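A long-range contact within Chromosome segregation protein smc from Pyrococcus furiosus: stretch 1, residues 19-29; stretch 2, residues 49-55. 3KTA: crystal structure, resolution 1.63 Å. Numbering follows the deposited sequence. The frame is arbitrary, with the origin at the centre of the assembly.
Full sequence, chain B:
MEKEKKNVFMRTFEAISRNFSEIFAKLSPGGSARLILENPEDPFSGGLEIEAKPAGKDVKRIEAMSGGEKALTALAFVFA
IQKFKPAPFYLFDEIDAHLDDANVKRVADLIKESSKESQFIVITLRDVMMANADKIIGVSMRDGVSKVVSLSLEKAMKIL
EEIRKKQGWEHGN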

# COMPACT_ATOMS: atom_id res chain seq x y z
N ASN B 19 -8.68 -17.70 6.80
CA ASN B 19 -7.38 -17.10 6.49
C ASN B 19 -6.89 -16.22 7.64
O ASN B 19 -5.72 -16.27 8.03
N PHE B 20 -7.79 -15.38 8.15
CA PHE B 20 -7.42 -14.43 9.18
C PHE B 20 -6.95 -15.13 10.45
O PHE B 20 -5.92 -14.78 11.04
N SER B 21 -7.70 -16.14 10.86
CA SER B 21 -7.32 -16.91 12.05
C SER B 21 -5.94 -17.58 11.87
O SER B 21 -5.09 -17.51 12.76
N GLU B 22 -5.72 -18.20 10.71
CA GLU B 22 -4.45 -18.88 10.47
C GLU B 22 -3.29 -17.88 10.44
O GLU B 22 -2.24 -18.09 11.05
N ILE B 23 -3.50 -16.77 9.74
CA ILE B 23 -2.45 -15.78 9.62
C ILE B 23 -2.15 -15.09 10.95
O ILE B 23 -0.99 -14.88 11.29
N PHE B 24 -3.18 -14.77 11.72
CA PHE B 24 -2.95 -14.16 13.03
C PHE B 24 -2.10 -15.07 13.91
O PHE B 24 -1.16 -14.60 14.56
N ALA B 25 -2.41 -16.36 13.91
CA ALA B 25 -1.67 -17.32 14.73
C ALA B 25 -0.21 -17.44 14.27
O ALA B 25 0.69 -17.63 15.09
N LYS B 26 0.01 -17.32 12.97
CA LYS B 26 1.37 -17.34 12.41
C LYS B 26 2.16 -16.11 12.84
O LYS B 26 3.32 -16.22 13.27
N LEU B 27 1.55 -14.94 12.72
CA LEU B 27 2.23 -13.68 13.05
C LEU B 27 2.46 -13.52 14.55
O LEU B 27 3.44 -12.91 14.97
N SER B 28 1.54 -14.05 15.35
CA SER B 28 1.67 -14.04 16.81
C SER B 28 1.63 -15.45 17.39
O SER B 28 0.59 -15.91 17.86
N PRO B 29 2.77 -16.15 17.36
CA PRO B 29 2.81 -17.53 17.86
C PRO B 29 2.22 -17.63 19.27
O PRO B 29 2.53 -16.80 20.12
N GLU B 49 -16.83 -7.91 13.24
CA GLU B 49 -15.97 -7.58 14.38
C GLU B 49 -14.71 -8.41 14.36
O GLU B 49 -14.66 -9.47 13.75
N ILE B 50 -13.68 -7.92 15.04
CA ILE B 50 -12.46 -8.69 15.26
C ILE B 50 -12.36 -8.98 16.74
O ILE B 50 -12.53 -8.08 17.56
N GLU B 51 -12.11 -10.24 17.08
CA GLU B 51 -11.84 -10.63 18.46
C GLU B 51 -10.50 -11.34 18.54
O GLU B 51 -10.30 -12.41 17.96
N ALA B 52 -9.57 -10.75 19.29
CA ALA B 52 -8.22 -11.30 19.34
C ALA B 52 -7.76 -11.68 20.75
O ALA B 52 -8.08 -11.01 21.73
N LYS B 53 -7.01 -12.76 20.82
CA LYS B 53 -6.37 -13.22 22.04
C LYS B 53 -4.88 -13.29 21.74
O LYS B 53 -4.39 -14.34 21.33
N PRO B 54 -4.17 -12.17 21.91
CA PRO B 54 -2.74 -12.08 21.58
C PRO B 54 -1.90 -13.17 22.24
O PRO B 54 -0.92 -13.63 21.64
N ALA B 55 -2.27 -13.58 23.45
CA ALA B 55 -1.53 -14.62 24.17
C ALA B 55 -2.24 -15.98 24.18
O ALA B 55 -1.80 -16.91 24.85

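No direct hydrogen bond crosses between these two stretches; the polar link is a single water, which donates to Pro 29 O at 3.1 Å and to Pro 54 O at 2.8 Å. Two carbonyl oxygens cannot bond to one another, since neither carries a hydrogen, but a water with two protons to give can satisfy both. Here it does so where the chain has left the helix on one side and the strand on the other, so the polar bridge lies at one end of a contact that otherwise has no polar bond across it.

The rest illustrates a general principle: a helix set over a strand can be held by a few large side chains spaced one turn apart. The axes of helix 19-27 and strand 49-53 approach to 10.6 Å and run in broadly the same direction, 31° apart. Across this gap the helix and strand backbones do not touch, and the two phenylalanine rings span most of it. Phe 20 and Phe 24, four residues apart and joined by the helical bond from Phe 24 N to Phe 20 O (2.8 Å), both direct CA-to-CB toward the strand. Both adopt the t rotamer, with chi1 of 172° and -173° and chi2 of 78° and 93°, so the two rings extend from the helix in much the same way.

The strand answers with a two-residue repeat. One helical turn advances the chain about as far as two strand residues, and the register follows: Phe 20 lies nearest Ile 50, Phe 24 nearest Ala 52, and Ser 28 nearest Pro 54, with CA separations that shrink from 9.8 Å between Phe 20 CA and Ile 50 CA to 6.8 Å between Ser 28 CA and Pro 54 CA. The CA-to-CB bond of Ile 50 points sideways relative to the helix stretch; with the side chain in the m, t rotamer, its CG2 lies 3.8 Å from Phe 20 CZ. Ala 52 points toward the helix, and the Phe 24 ring spans most of the gap, leaving Phe 24 CZ 4.0 Å from Ala 52 CB.

The Phe 24 ring also meets the strand's end. Its CE2 lies 4.2 Å from Lys 53 O, and its CZ lies 4.3 Å from Pro 54 CA, which sits at the ring edge, near its plane. Pro 54 thus contributes through its backbone, for its CA-to-CB bond points away from the helix stretch. Lys 53 starts sideways and then leads away in an extended m, t, t, t chain, while Glu 51 points away.

Ser 28, the first residue to leave helical phi/psi, continues the four-residue spacing. Its CB points toward the second stretch, with chi1 in the m well, and comes within 4.5 Å of Pro 54 O, the same oxygen that accepts from the water. Where the paired CA atoms draw closest, the Ser 28 side chain and the water join the Phe 24 ring at Pro 54. The total buried surface is modest, 225 Å² summed over both sides, and it rests chiefly on aromatic and aliphatic packing.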

# COMPACT_ATOMS: atom_id res chain seq x y z
CB ASN B 19 -7.45 -16.25 5.21
CG ASN B 19 -7.63 -17.09 3.93
OD1 ASN B 19 -7.52 -18.32 3.93
ND2 ASN B 19 -7.92 -16.41 2.82
CB PHE B 20 -8.61 -13.52 9.50
CG PHE B 20 -8.38 -12.63 10.70
CD1 PHE B 20 -7.61 -11.47 10.59
CD2 PHE B 20 -8.98 -12.91 11.91
CE1 PHE B 20 -7.41 -10.64 11.68
CE2 PHE B 20 -8.78 -12.09 13.01
CZ PHE B 20 -8.01 -10.96 12.89
CB SER B 21 -8.41 -17.92 12.41
OG SER B 21 -9.58 -17.23 12.85
CB GLU B 22 -4.51 -19.68 9.17
CG GLU B 22 -5.47 -20.86 9.23
CD GLU B 22 -5.59 -21.60 7.91
OE1 GLU B 22 -4.97 -21.17 6.92
OE2 GLU B 22 -6.32 -22.61 7.88
CB ILE B 23 -2.78 -14.73 8.53
CG1 ILE B 23 -2.83 -15.42 7.17
CG2 ILE B 23 -1.74 -13.61 8.54
CD1 ILE B 23 -3.42 -14.57 6.05
CB PHE B 24 -4.27 -13.84 13.75
CG PHE B 24 -4.08 -13.06 15.02
CD1 PHE B 24 -4.13 -11.68 15.02
CD2 PHE B 24 -3.85 -13.72 16.22
CE1 PHE B 24 -3.95 -10.96 16.19
CE2 PHE B 24 -3.66 -13.02 17.39
CZ PHE B 24 -3.71 -11.64 17.38
CB ALA B 25 -2.35 -18.69 14.71
CB LYS B 26 1.29 -17.40 10.88
CG LYS B 26 2.61 -17.64 10.17
CD LYS B 26 2.37 -18.28 8.80
CE LYS B 26 1.42 -17.43 7.95
NZ LYS B 26 1.21 -17.99 6.58
CB LEU B 27 1.43 -12.49 12.51
CG LEU B 27 1.34 -12.38 10.99
CD1 LEU B 27 0.50 -11.16 10.60
CD2 LEU B 27 2.74 -12.31 10.36
CB SER B 28 0.55 -13.20 17.44
OG SER B 28 0.69 -11.84 17.09
CB PRO B 29 4.30 -17.87 17.84
CG PRO B 29 4.86 -17.00 16.74
CD PRO B 29 4.07 -15.71 16.83
CB GLU B 49 -16.71 -7.81 15.70
CG GLU B 49 -17.30 -6.54 16.32
CD GLU B 49 -16.25 -5.67 17.00
OE1 GLU B 49 -15.06 -5.69 16.59
OE2 GLU B 49 -16.61 -4.95 17.95
CB ILE B 50 -11.22 -7.89 14.81
CG1 ILE B 50 -11.26 -7.64 13.31
CG2 ILE B 50 -9.93 -8.63 15.20
CD1 ILE B 50 -10.16 -6.75 12.79
CB GLU B 51 -12.96 -11.54 18.98
CG GLU B 51 -12.65 -12.19 20.31
CD GLU B 51 -13.63 -13.29 20.64
OE1 GLU B 51 -13.25 -14.48 20.54
OE2 GLU B 51 -14.78 -12.97 20.99
CB ALA B 52 -7.23 -10.32 18.70
CB LYS B 53 -6.86 -14.63 22.40
CG LYS B 53 -8.36 -14.75 22.58
CD LYS B 53 -8.78 -16.21 22.80
CE LYS B 53 -10.28 -16.33 23.00
NZ LYS B 53 -10.68 -17.74 23.25
CB PRO B 54 -2.35 -10.70 22.12
CG PRO B 54 -3.61 -9.91 22.05
CD PRO B 54 -4.73 -10.88 22.36
CB ALA B 55 -1.20 -14.17 25.59
O HOH W 1 1.31 -15.10 22.43